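Local coordinates for SCARECROW-LIKE protein 7 (Oryza sativa Japonica Group, PDB 5HYZ) that binds DNA through its GRAS domain and probably acts as a homodimeric transcription factor in plant development and resistance to abiotic stress, at residues A[110-115]-A[143-148]; A[136-141]-A[174-179]; A[259-264]-A[364-369]. One frame throughout, in Å; residues are numbered along the deposited sequence.

Contact 1 (A[110-115]-A[143-148])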
loop_
_atom_site.group_PDB
_atom_site.type_symbol
_atom_site.label_atom_id
_atom_site.label_comp_id
_atom_site.label_asym_id
_atom_site.label_seq_id
_atom_site.Cartn_x
_atom_site.Cartn_y
_atom_site.Cartn_z
ATOM N N LYS A 110 7.111 -28.846 0.250
ATOM C CA LYS A 110 7.400 -28.433 -1.135
ATOM C C LYS A 110 6.091 -27.981 -1.774
ATOM O O LYS A 110 5.088 -28.676 -1.668
ATOM C CB LYS A 110 7.987 -29.600 -1.946
ATOM C CG LYS A 110 9.265 -30.137 -1.323
ATOM C CD LYS A 110 9.851 -31.152 -2.298
ATOM C CE LYS A 110 10.840 -32.083 -1.611
ATOM N NZ LYS A 110 11.408 -33.032 -2.646
ATOM N N ILE A 111 6.120 -26.805 -2.382
ATOM C CA ILE A 111 4.914 -26.198 -2.896
ATOM C C ILE A 111 5.107 -25.821 -4.353
ATOM O O ILE A 111 6.172 -25.288 -4.754
ATOM C CB ILE A 111 4.561 -24.933 -2.061
ATOM C CG1 ILE A 111 4.138 -25.384 -0.616
ATOM C CG2 ILE A 111 3.379 -24.163 -2.744
ATOM C CD1 ILE A 111 3.982 -24.223 0.377
ATOM N N HIS A 112 4.085 -26.076 -5.165
ATOM C CA HIS A 112 4.148 -25.693 -6.574
ATOM C C HIS A 112 2.945 -24.829 -6.876
ATOM O O HIS A 112 1.802 -25.306 -6.780
ATOM C CB HIS A 112 4.148 -26.956 -7.441
ATOM C CG HIS A 112 4.299 -26.693 -8.896
ATOM N ND1 HIS A 112 4.295 -27.720 -9.814
ATOM C CD2 HIS A 112 4.428 -25.549 -9.611
ATOM C CE1 HIS A 112 4.452 -27.218 -11.032
ATOM N NE2 HIS A 112 4.527 -25.904 -10.940
ATOM N N ILE A 113 3.164 -23.574 -7.230
ATOM C CA ILE A 113 2.067 -22.645 -7.590
ATOM C C ILE A 113 1.871 -22.622 -9.117
ATOM O O ILE A 113 2.840 -22.436 -9.840
ATOM C CB ILE A 113 2.424 -21.195 -7.154
ATOM C CG1 ILE A 113 2.722 -21.116 -5.647
ATOM C CG2 ILE A 113 1.326 -20.175 -7.581
ATOM C CD1 ILE A 113 1.559 -21.592 -4.781
ATOM N N VAL A 114 0.650 -22.805 -9.590
ATOM C CA VAL A 114 0.358 -22.633 -11.012
ATOM C C VAL A 114 -0.475 -21.410 -11.173
ATOM O O VAL A 114 -1.603 -21.357 -10.699
ATOM C CB VAL A 114 -0.350 -23.895 -11.599
ATOM C CG1 VAL A 114 -0.620 -23.664 -13.157
ATOM C CG2 VAL A 114 0.552 -25.087 -11.376
ATOM N N ASP A 115 0.070 -20.385 -11.812
ATOM C CA ASP A 115 -0.651 -19.126 -11.983
ATOM C C ASP A 115 -1.175 -18.981 -13.407
ATOM O O ASP A 115 -0.373 -18.731 -14.350
ATOM C CB ASP A 115 0.261 -17.918 -11.629
ATOM C CG ASP A 115 -0.528 -16.620 -11.470
ATOM O OD1 ASP A 115 -1.782 -16.638 -11.471
ATOM O OD2 ASP A 115 0.085 -15.542 -11.280
ATOM N N ARG A 143 8.109 -23.784 -6.246
ATOM C CA ARG A 143 8.164 -23.621 -7.691
ATOM C C ARG A 143 6.946 -22.862 -8.167
ATOM O O ARG A 143 5.862 -23.016 -7.596
ATOM C CB ARG A 143 8.187 -25.008 -8.370
ATOM C CG ARG A 143 9.459 -25.740 -8.068
ATOM C CD ARG A 143 9.659 -26.815 -9.171
ATOM N NE ARG A 143 8.649 -27.847 -9.108
ATOM C CZ ARG A 143 8.107 -28.480 -10.155
ATOM N NH1 ARG A 143 8.403 -28.171 -11.410
ATOM N NH2 ARG A 143 7.225 -29.430 -9.936
ATOM N N ILE A 144 7.111 -21.998 -9.148
ATOM C CA ILE A 144 5.989 -21.301 -9.760
ATOM C C ILE A 144 5.995 -21.544 -11.272
ATOM O O ILE A 144 7.035 -21.436 -11.932
ATOM C CB ILE A 144 6.053 -19.774 -9.461
ATOM C CG1 ILE A 144 6.069 -19.587 -7.940
ATOM C CG2 ILE A 144 4.835 -19.064 -10.091
ATOM C CD1 ILE A 144 5.810 -18.146 -7.524
ATOM N N THR A 145 4.846 -21.951 -11.797
ATOM C CA THR A 145 4.674 -22.071 -13.248
ATOM C C THR A 145 3.693 -21.003 -13.690
ATOM O O THR A 145 2.561 -20.975 -13.203
ATOM C CB THR A 145 4.141 -23.492 -13.618
ATOM O OG1 THR A 145 5.108 -24.468 -13.204
ATOM C CG2 THR A 145 3.923 -23.540 -15.142
ATOM N N GLY A 146 4.115 -20.091 -14.555
ATOM C CA GLY A 146 3.241 -18.983 -14.876
ATOM C C GLY A 146 2.772 -18.941 -16.319
ATOM O O GLY A 146 3.589 -19.020 -17.239
ATOM N N VAL A 147 1.460 -18.817 -16.512
ATOM C CA VAL A 147 0.848 -18.579 -17.823
ATOM C C VAL A 147 0.563 -17.087 -17.896
ATOM O O VAL A 147 -0.167 -16.527 -17.025
ATOM C CB VAL A 147 -0.447 -19.377 -17.983
ATOM C CG1 VAL A 147 -1.145 -19.012 -19.267
ATOM C CG2 VAL A 147 -0.200 -20.900 -17.866
ATOM N N PRO A 148 1.088 -16.398 -18.921
ATOM C CA PRO A 148 0.994 -14.936 -18.913
ATOM C C PRO A 148 -0.440 -14.468 -19.122
ATOM O O PRO A 148 -1.201 -14.991 -19.928
ATOM C CB PRO A 148 1.853 -14.485 -20.116
ATOM C CG PRO A 148 1.970 -15.711 -21.004
ATOM C CD PRO A 148 1.932 -16.905 -20.018
#
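Residues 111-115 and 143-147 run as neighbouring parallel strands, their axes 13° apart, joined by five backbone hydrogen bonds that start with Arg143 N to Ile111 O (2.9 Å) and finish with Val147 N to Asp115 O (2.8 Å). This is the beta-alpha-beta unit of the Rossmann-like GRAS core, with helix 122-132 as the crossover, and the first strand carries the predicted VHIID motif. On one face of the sheet His112, Arg143 and Thr145 make a polar cluster. The His112 ring is gripped at both nitrogens: ND1 hydrogen-bonds to Glu201 and NE2 to Thr145 OG1 (2.7 Å, angle 166°), the hydroxyl lying in the ring plane at the edge. Arg143 CZ sits 3.8 Å above one face of the imidazole toward its rim, the two planes 39° apart, and Val114 CG2 covers the opposite face. Arg143 NH2 forms a salt bridge with Glu201 and a hydrogen bond to Leu196 O. One carboxylate thus ties both groups together. The other face of the sheet is apolar at Ile113 and Ile144, which pack against Trp124 of the crossover helix; Asp115, on the same face, hydrogen-bonds to Trp124 and Asn206. Between the two isoleucines, Ile113 CB lies 4.1 Å from Ile144 CG1.

Contact 2 (A[136-141]-A[174-179])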
loop_
_atom_site.group_PDB
_atom_site.type_symbol
_atom_site.label_atom_id
_atom_site.label_comp_id
_atom_site.label_asym_id
_atom_site.label_seq_id
_atom_site.Cartn_x
_atom_site.Cartn_y
_atom_site.Cartn_z
ATOM N N GLU A 136 4.208 -23.508 10.209
ATOM C CA GLU A 136 4.837 -24.788 10.059
ATOM C C GLU A 136 6.321 -24.708 9.723
ATOM O O GLU A 136 6.989 -25.727 9.594
ATOM C CB GLU A 136 4.095 -25.594 8.967
ATOM C CG GLU A 136 2.590 -25.739 9.199
ATOM C CD GLU A 136 1.717 -24.511 8.768
ATOM O OE1 GLU A 136 2.232 -23.468 8.301
ATOM O OE2 GLU A 136 0.472 -24.592 8.892
ATOM N N GLY A 137 6.836 -23.505 9.544
ATOM C CA GLY A 137 8.223 -23.316 9.148
ATOM C C GLY A 137 8.345 -23.214 7.624
ATOM O O GLY A 137 7.535 -23.767 6.877
ATOM N N LYS A 138 9.357 -22.489 7.178
ATOM C CA LYS A 138 9.557 -22.221 5.768
ATOM C C LYS A 138 9.634 -23.493 4.918
ATOM O O LYS A 138 10.283 -24.463 5.293
ATOM C CB LYS A 138 10.819 -21.403 5.673
ATOM C CG LYS A 138 11.226 -20.984 4.354
ATOM C CD LYS A 138 12.327 -19.884 4.583
ATOM C CE LYS A 138 13.682 -20.479 4.937
ATOM N NZ LYS A 138 14.624 -19.316 5.249
ATOM N N PRO A 139 8.978 -23.506 3.749
ATOM C CA PRO A 139 9.097 -24.667 2.845
ATOM C C PRO A 139 10.529 -24.911 2.387
ATOM O O PRO A 139 11.282 -23.964 2.343
ATOM C CB PRO A 139 8.273 -24.264 1.592
ATOM C CG PRO A 139 7.365 -23.201 2.037
ATOM C CD PRO A 139 8.112 -22.453 3.202
ATOM N N THR A 140 10.867 -26.125 2.002
ATOM C CA THR A 140 12.207 -26.349 1.462
ATOM C C THR A 140 12.289 -26.035 -0.024
ATOM O O THR A 140 13.363 -25.814 -0.537
ATOM C CB THR A 140 12.656 -27.776 1.701
ATOM O OG1 THR A 140 11.746 -28.693 1.077
ATOM C CG2 THR A 140 12.683 -28.039 3.170
ATOM N N ARG A 141 11.158 -25.999 -0.732
ATOM C CA ARG A 141 11.215 -25.621 -2.137
ATOM C C ARG A 141 9.877 -25.009 -2.553
ATOM O O ARG A 141 8.807 -25.532 -2.191
ATOM C CB ARG A 141 11.481 -26.864 -3.034
ATOM C CG ARG A 141 11.645 -26.487 -4.547
ATOM C CD ARG A 141 11.789 -27.749 -5.444
ATOM N NE ARG A 141 10.609 -28.612 -5.408
ATOM C CZ ARG A 141 10.433 -29.676 -6.187
ATOM N NH1 ARG A 141 11.407 -30.009 -7.028
ATOM N NH2 ARG A 141 9.313 -30.409 -6.105
ATOM N N LEU A 174 15.170 -14.639 1.041
ATOM C CA LEU A 174 14.524 -15.502 2.033
ATOM C C LEU A 174 15.216 -16.795 2.358
ATOM O O LEU A 174 14.737 -17.537 3.215
ATOM C CB LEU A 174 13.091 -15.874 1.554
ATOM C CG LEU A 174 12.207 -14.693 1.153
ATOM C CD1 LEU A 174 10.988 -15.241 0.332
ATOM C CD2 LEU A 174 11.721 -13.920 2.368
ATOM N N GLY A 175 16.280 -17.141 1.611
ATOM C CA GLY A 175 16.962 -18.382 1.891
ATOM C C GLY A 175 16.134 -19.574 1.449
ATOM O O GLY A 175 16.258 -20.658 2.015
ATOM N N VAL A 176 15.276 -19.389 0.459
ATOM C CA VAL A 176 14.447 -20.557 0.019
ATOM C C VAL A 176 14.768 -20.991 -1.389
ATOM O O VAL A 176 15.012 -20.136 -2.252
ATOM C CB VAL A 176 12.930 -20.268 0.066
ATOM C CG1 VAL A 176 12.536 -19.846 1.405
ATOM C CG2 VAL A 176 12.598 -19.144 -0.808
ATOM N N ASP A 177 14.810 -22.320 -1.601
ATOM C CA ASP A 177 15.036 -22.871 -2.964
ATOM C C ASP A 177 13.817 -22.529 -3.805
ATOM O O ASP A 177 12.685 -22.789 -3.365
ATOM C CB ASP A 177 15.265 -24.386 -2.896
ATOM C CG ASP A 177 15.660 -25.030 -4.261
ATOM O OD1 ASP A 177 16.180 -24.338 -5.172
ATOM O OD2 ASP A 177 15.480 -26.275 -4.387
ATOM N N PHE A 178 14.042 -21.928 -4.968
ATOM C CA PHE A 178 12.924 -21.364 -5.732
ATOM C C PHE A 178 13.131 -21.556 -7.237
ATOM O O PHE A 178 14.232 -21.395 -7.734
ATOM C CB PHE A 178 12.789 -19.863 -5.406
ATOM C CG PHE A 178 11.762 -19.151 -6.235
ATOM C CD1 PHE A 178 10.402 -19.228 -5.891
ATOM C CD2 PHE A 178 12.157 -18.401 -7.327
ATOM C CE1 PHE A 178 9.429 -18.569 -6.662
ATOM C CE2 PHE A 178 11.211 -17.745 -8.136
ATOM C CZ PHE A 178 9.831 -17.814 -7.797
ATOM N N GLU A 179 12.051 -21.792 -7.978
ATOM C CA GLU A 179 12.116 -21.803 -9.442
ATOM C C GLU A 179 10.872 -21.135 -10.001
ATOM O O GLU A 179 9.799 -21.282 -9.416
ATOM C CB GLU A 179 12.148 -23.238 -9.986
ATOM C CG GLU A 179 13.208 -24.079 -9.290
ATOM C CD GLU A 179 13.317 -25.495 -9.845
ATOM O OE1 GLU A 179 12.379 -25.976 -10.542
ATOM O OE2 GLU A 179 14.355 -26.127 -9.568
HETATM O O HOH W 1 15.019 -27.963 -2.610
#
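A Schellman motif closes helix 157-174, and the contact forms where the chain leaves that helix beside the loop leading into strand 141-148. Gly175 takes the positive phi (73°) of the motif, and the carbonyl of the preceding Leu174 is met by Lys138: NZ donates a hydrogen bond to Leu174 O (2.7 Å), in the carbonyl plane. The ammonium group lies at the C-terminal end of the helix, where its charge would be expected to suit the helix dipole. The lysine chain starts with CG anti to the backbone N (chi1 -179°), and a bend at chi3 (78°) leads CE toward Leu174 O. Its NZ has a second hydrogen-bond partner in Tyr331 OH of the second subunit, which brings this corner into the dimer interface.

Further along, Asp177 CB rests 3.3 Å from Thr140 O, and a water donates to Asp177 OD2 and weakly to Thr140 O. Arg141 and Asp177 lie side by side and point the same way without pairing: Arg141 NE remains 5.5 Å from Asp177 OD2, while the guanidinium forms salt bridges with Glu198 and Glu201. The backbones touch where Arg141 CA approaches Asp177 O at 3.4 Å, a CA-H...O contact. From here strand 177-182 runs on beside strand 141-148, Leu174 and Phe178 pack on Leu128 of helix 122-132, and Pro139 leans on Ile111 of strand 110-118.

Contact 3 (A[259-264]-A[364-369])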
loop_
_atom_site.group_PDB
_atom_site.type_symbol
_atom_site.label_atom_id
_atom_site.label_comp_id
_atom_site.label_asym_id
_atom_site.label_seq_id
_atom_site.Cartn_x
_atom_site.Cartn_y
_atom_site.Cartn_z
ATOM N N LEU A 259 -24.259 -1.419 -16.370
ATOM C CA LEU A 259 -24.333 -0.005 -15.982
ATOM C C LEU A 259 -24.176 0.173 -14.482
ATOM O O LEU A 259 -23.458 1.038 -14.017
ATOM C CB LEU A 259 -25.650 0.629 -16.447
ATOM C CG LEU A 259 -25.664 2.153 -16.318
ATOM C CD1 LEU A 259 -24.693 2.789 -17.330
ATOM C CD2 LEU A 259 -27.086 2.628 -16.534
ATOM N N SER A 260 -24.818 -0.698 -13.710
ATOM C CA SER A 260 -24.690 -0.597 -12.255
ATOM C C SER A 260 -23.254 -0.913 -11.748
ATOM O O SER A 260 -22.655 -0.197 -10.912
ATOM C CB SER A 260 -25.697 -1.551 -11.606
ATOM O OG SER A 260 -25.351 -1.689 -10.246
ATOM N N TYR A 261 -22.699 -1.991 -12.291
ATOM C CA TYR A 261 -21.318 -2.379 -11.985
ATOM C C TYR A 261 -20.286 -1.268 -12.313
ATOM O O TYR A 261 -19.455 -0.827 -11.473
ATOM C CB TYR A 261 -21.022 -3.664 -12.749
ATOM C CG TYR A 261 -19.595 -4.134 -12.694
ATOM C CD1 TYR A 261 -19.036 -4.726 -11.538
ATOM C CD2 TYR A 261 -18.813 -4.021 -13.797
ATOM C CE1 TYR A 261 -17.694 -5.129 -11.552
ATOM C CE2 TYR A 261 -17.509 -4.449 -13.806
ATOM C CZ TYR A 261 -16.966 -4.985 -12.695
ATOM O OH TYR A 261 -15.645 -5.352 -12.874
ATOM N N TYR A 262 -20.334 -0.783 -13.553
ATOM C CA TYR A 262 -19.379 0.249 -13.943
ATOM C C TYR A 262 -19.656 1.580 -13.227
ATOM O O TYR A 262 -18.736 2.358 -13.005
ATOM C CB TYR A 262 -19.368 0.398 -15.489
ATOM C CG TYR A 262 -18.493 -0.689 -16.086
ATOM C CD1 TYR A 262 -17.106 -0.638 -15.945
ATOM C CD2 TYR A 262 -19.059 -1.813 -16.706
ATOM C CE1 TYR A 262 -16.313 -1.669 -16.413
ATOM C CE2 TYR A 262 -18.283 -2.807 -17.199
ATOM C CZ TYR A 262 -16.891 -2.731 -17.032
ATOM O OH TYR A 262 -16.090 -3.744 -17.474
ATOM N N ARG A 263 -20.900 1.844 -12.840
ATOM C CA ARG A 263 -21.153 3.055 -12.039
ATOM C C ARG A 263 -20.328 3.018 -10.752
ATOM O O ARG A 263 -19.639 3.985 -10.413
ATOM C CB ARG A 263 -22.641 3.196 -11.684
ATOM C CG ARG A 263 -22.944 4.557 -11.034
ATOM C CD ARG A 263 -24.302 4.645 -10.357
ATOM N NE ARG A 263 -24.376 3.810 -9.159
ATOM C CZ ARG A 263 -25.455 3.696 -8.380
ATOM N NH1 ARG A 263 -26.578 4.376 -8.651
ATOM N NH2 ARG A 263 -25.408 2.895 -7.318
ATOM N N SER A 264 -20.346 1.870 -10.070
ATOM C CA SER A 264 -19.496 1.748 -8.862
ATOM C C SER A 264 -18.006 1.918 -9.169
ATOM O O SER A 264 -17.315 2.680 -8.453
ATOM C CB SER A 264 -19.738 0.391 -8.160
ATOM O OG SER A 264 -21.116 0.231 -7.936
ATOM N N GLU A 364 -19.902 1.097 -1.855
ATOM C CA GLU A 364 -21.285 1.458 -1.435
ATOM C C GLU A 364 -22.184 0.221 -1.352
ATOM O O GLU A 364 -23.303 0.202 -1.866
ATOM C CB GLU A 364 -21.883 2.501 -2.399
ATOM C CG GLU A 364 -22.752 3.538 -1.687
ATOM C CD GLU A 364 -22.772 4.848 -2.458
ATOM O OE1 GLU A 364 -22.180 5.839 -1.964
ATOM O OE2 GLU A 364 -23.345 4.868 -3.575
ATOM N N LYS A 365 -21.636 -0.815 -0.731
ATOM C CA LYS A 365 -22.277 -2.099 -0.476
ATOM C C LYS A 365 -22.605 -2.950 -1.696
ATOM O O LYS A 365 -23.213 -4.001 -1.543
ATOM C CB LYS A 365 -23.537 -1.869 0.363
ATOM C CG LYS A 365 -23.149 -1.109 1.645
ATOM C CD LYS A 365 -24.092 -1.419 2.828
ATOM C CE LYS A 365 -23.803 -0.460 4.005
ATOM N NZ LYS A 365 -22.334 -0.443 4.374
ATOM N N ARG A 366 -22.112 -2.562 -2.855
ATOM C CA ARG A 366 -22.266 -3.338 -4.077
ATOM C C ARG A 366 -20.964 -4.126 -4.337
ATOM O O ARG A 366 -19.949 -3.514 -4.581
ATOM C CB ARG A 366 -22.587 -2.378 -5.240
ATOM C CG ARG A 366 -22.178 -2.703 -6.728
ATOM C CD ARG A 366 -22.404 -4.124 -7.148
ATOM N NE ARG A 366 -22.514 -4.374 -8.589
ATOM C CZ ARG A 366 -22.432 -5.613 -9.070
ATOM N NH1 ARG A 366 -22.199 -6.614 -8.205
ATOM N NH2 ARG A 366 -22.573 -5.881 -10.366
ATOM N N PRO A 367 -21.037 -5.443 -4.299
ATOM C CA PRO A 367 -19.863 -6.317 -4.490
ATOM C C PRO A 367 -19.252 -6.054 -5.856
ATOM O O PRO A 367 -20.020 -6.019 -6.824
ATOM C CB PRO A 367 -20.460 -7.738 -4.417
ATOM C CG PRO A 367 -21.754 -7.587 -3.717
ATOM C CD PRO A 367 -22.249 -6.202 -3.934
ATOM N N LEU A 368 -17.929 -5.894 -5.954
ATOM C CA LEU A 368 -17.302 -5.637 -7.236
ATOM C C LEU A 368 -16.294 -6.695 -7.615
ATOM O O LEU A 368 -16.184 -7.050 -8.807
ATOM C CB LEU A 368 -16.579 -4.296 -7.246
ATOM C CG LEU A 368 -17.465 -3.063 -7.122
ATOM C CD1 LEU A 368 -16.620 -1.819 -7.224
ATOM C CD2 LEU A 368 -18.611 -3.057 -8.194
ATOM N N LEU A 369 -15.547 -7.170 -6.623
ATOM C CA LEU A 369 -14.419 -8.148 -6.945
ATOM C C LEU A 369 -14.511 -9.246 -5.912
ATOM O O LEU A 369 -14.424 -8.973 -4.706
ATOM C CB LEU A 369 -13.048 -7.472 -6.866
ATOM C CG LEU A 369 -11.951 -8.207 -7.663
ATOM C CD1 LEU A 369 -10.717 -7.343 -7.663
ATOM C CD2 LEU A 369 -11.592 -9.511 -7.054
#
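Tyr261 and Arg366 cross at about a right angle where helix 251-272 passes over the start of strand 366-374; the axes of 259-264 and 366-368 are 82° apart and 9.2 Å at closest approach. The contact is a helix-on-sheet packing in the GRAS domain, joining the predicted PFYRE and SAW regions. The tyrosine ring and the guanidinium plane make an angle of 69°. Arg366 bends at chi2 (42°), which fixes where CD turns off, and the group beyond it lies close to the root of the tyrosine, with NH2 3.6 Å from Tyr261 CB. Tyr261 CD1 stands over one face of the guanidinium, whose NH1 also makes a weak hydrogen bond to Glu243 O.

Leu368 approaches the tyrosine obliquely. Its CD2 methyl comes to 3.8 Å from Tyr261 CD1, and the same methyl touches Ser264 CB about one helical turn on, so that it is shared between two residues of the helix. The carbonyl of Leu368 meets the ring at its edge, in plane, with the oxygen 3.7 Å from Tyr261 CE1. A classic beta bulge is formed here, Leu368 and Leu369 together facing Leu361 of strand 358-363, and Trp363 of that strand touches both Leu368 and Ser264. On the arginine stem, Ser264 OG lies against the methylene, 3.3 Å from Arg366 CG.

All three contacts involve strands of one mixed sheet, and they sample different parts of it. Contacts 1 and 2 are directly continuous, with centres 14 Å apart: a probable hydrogen bond from Ile111 N to Arg141 O (3.0 Å) joins strand 110-118 to 141-148, and another from Ile144 N to Glu179 O (2.8 Å) joins 141-148 to 177-182, which leaves 141-148 in the middle. Along the chain their segments alternate. Contact 3 belongs to the antiparallel part of the sheet, on the opposite side of the chain's centre; its centre is about 32 Å from that of contact 1 and about 39 Å from that of contact 2. Of the three, contact 2 alone touches the second subunit.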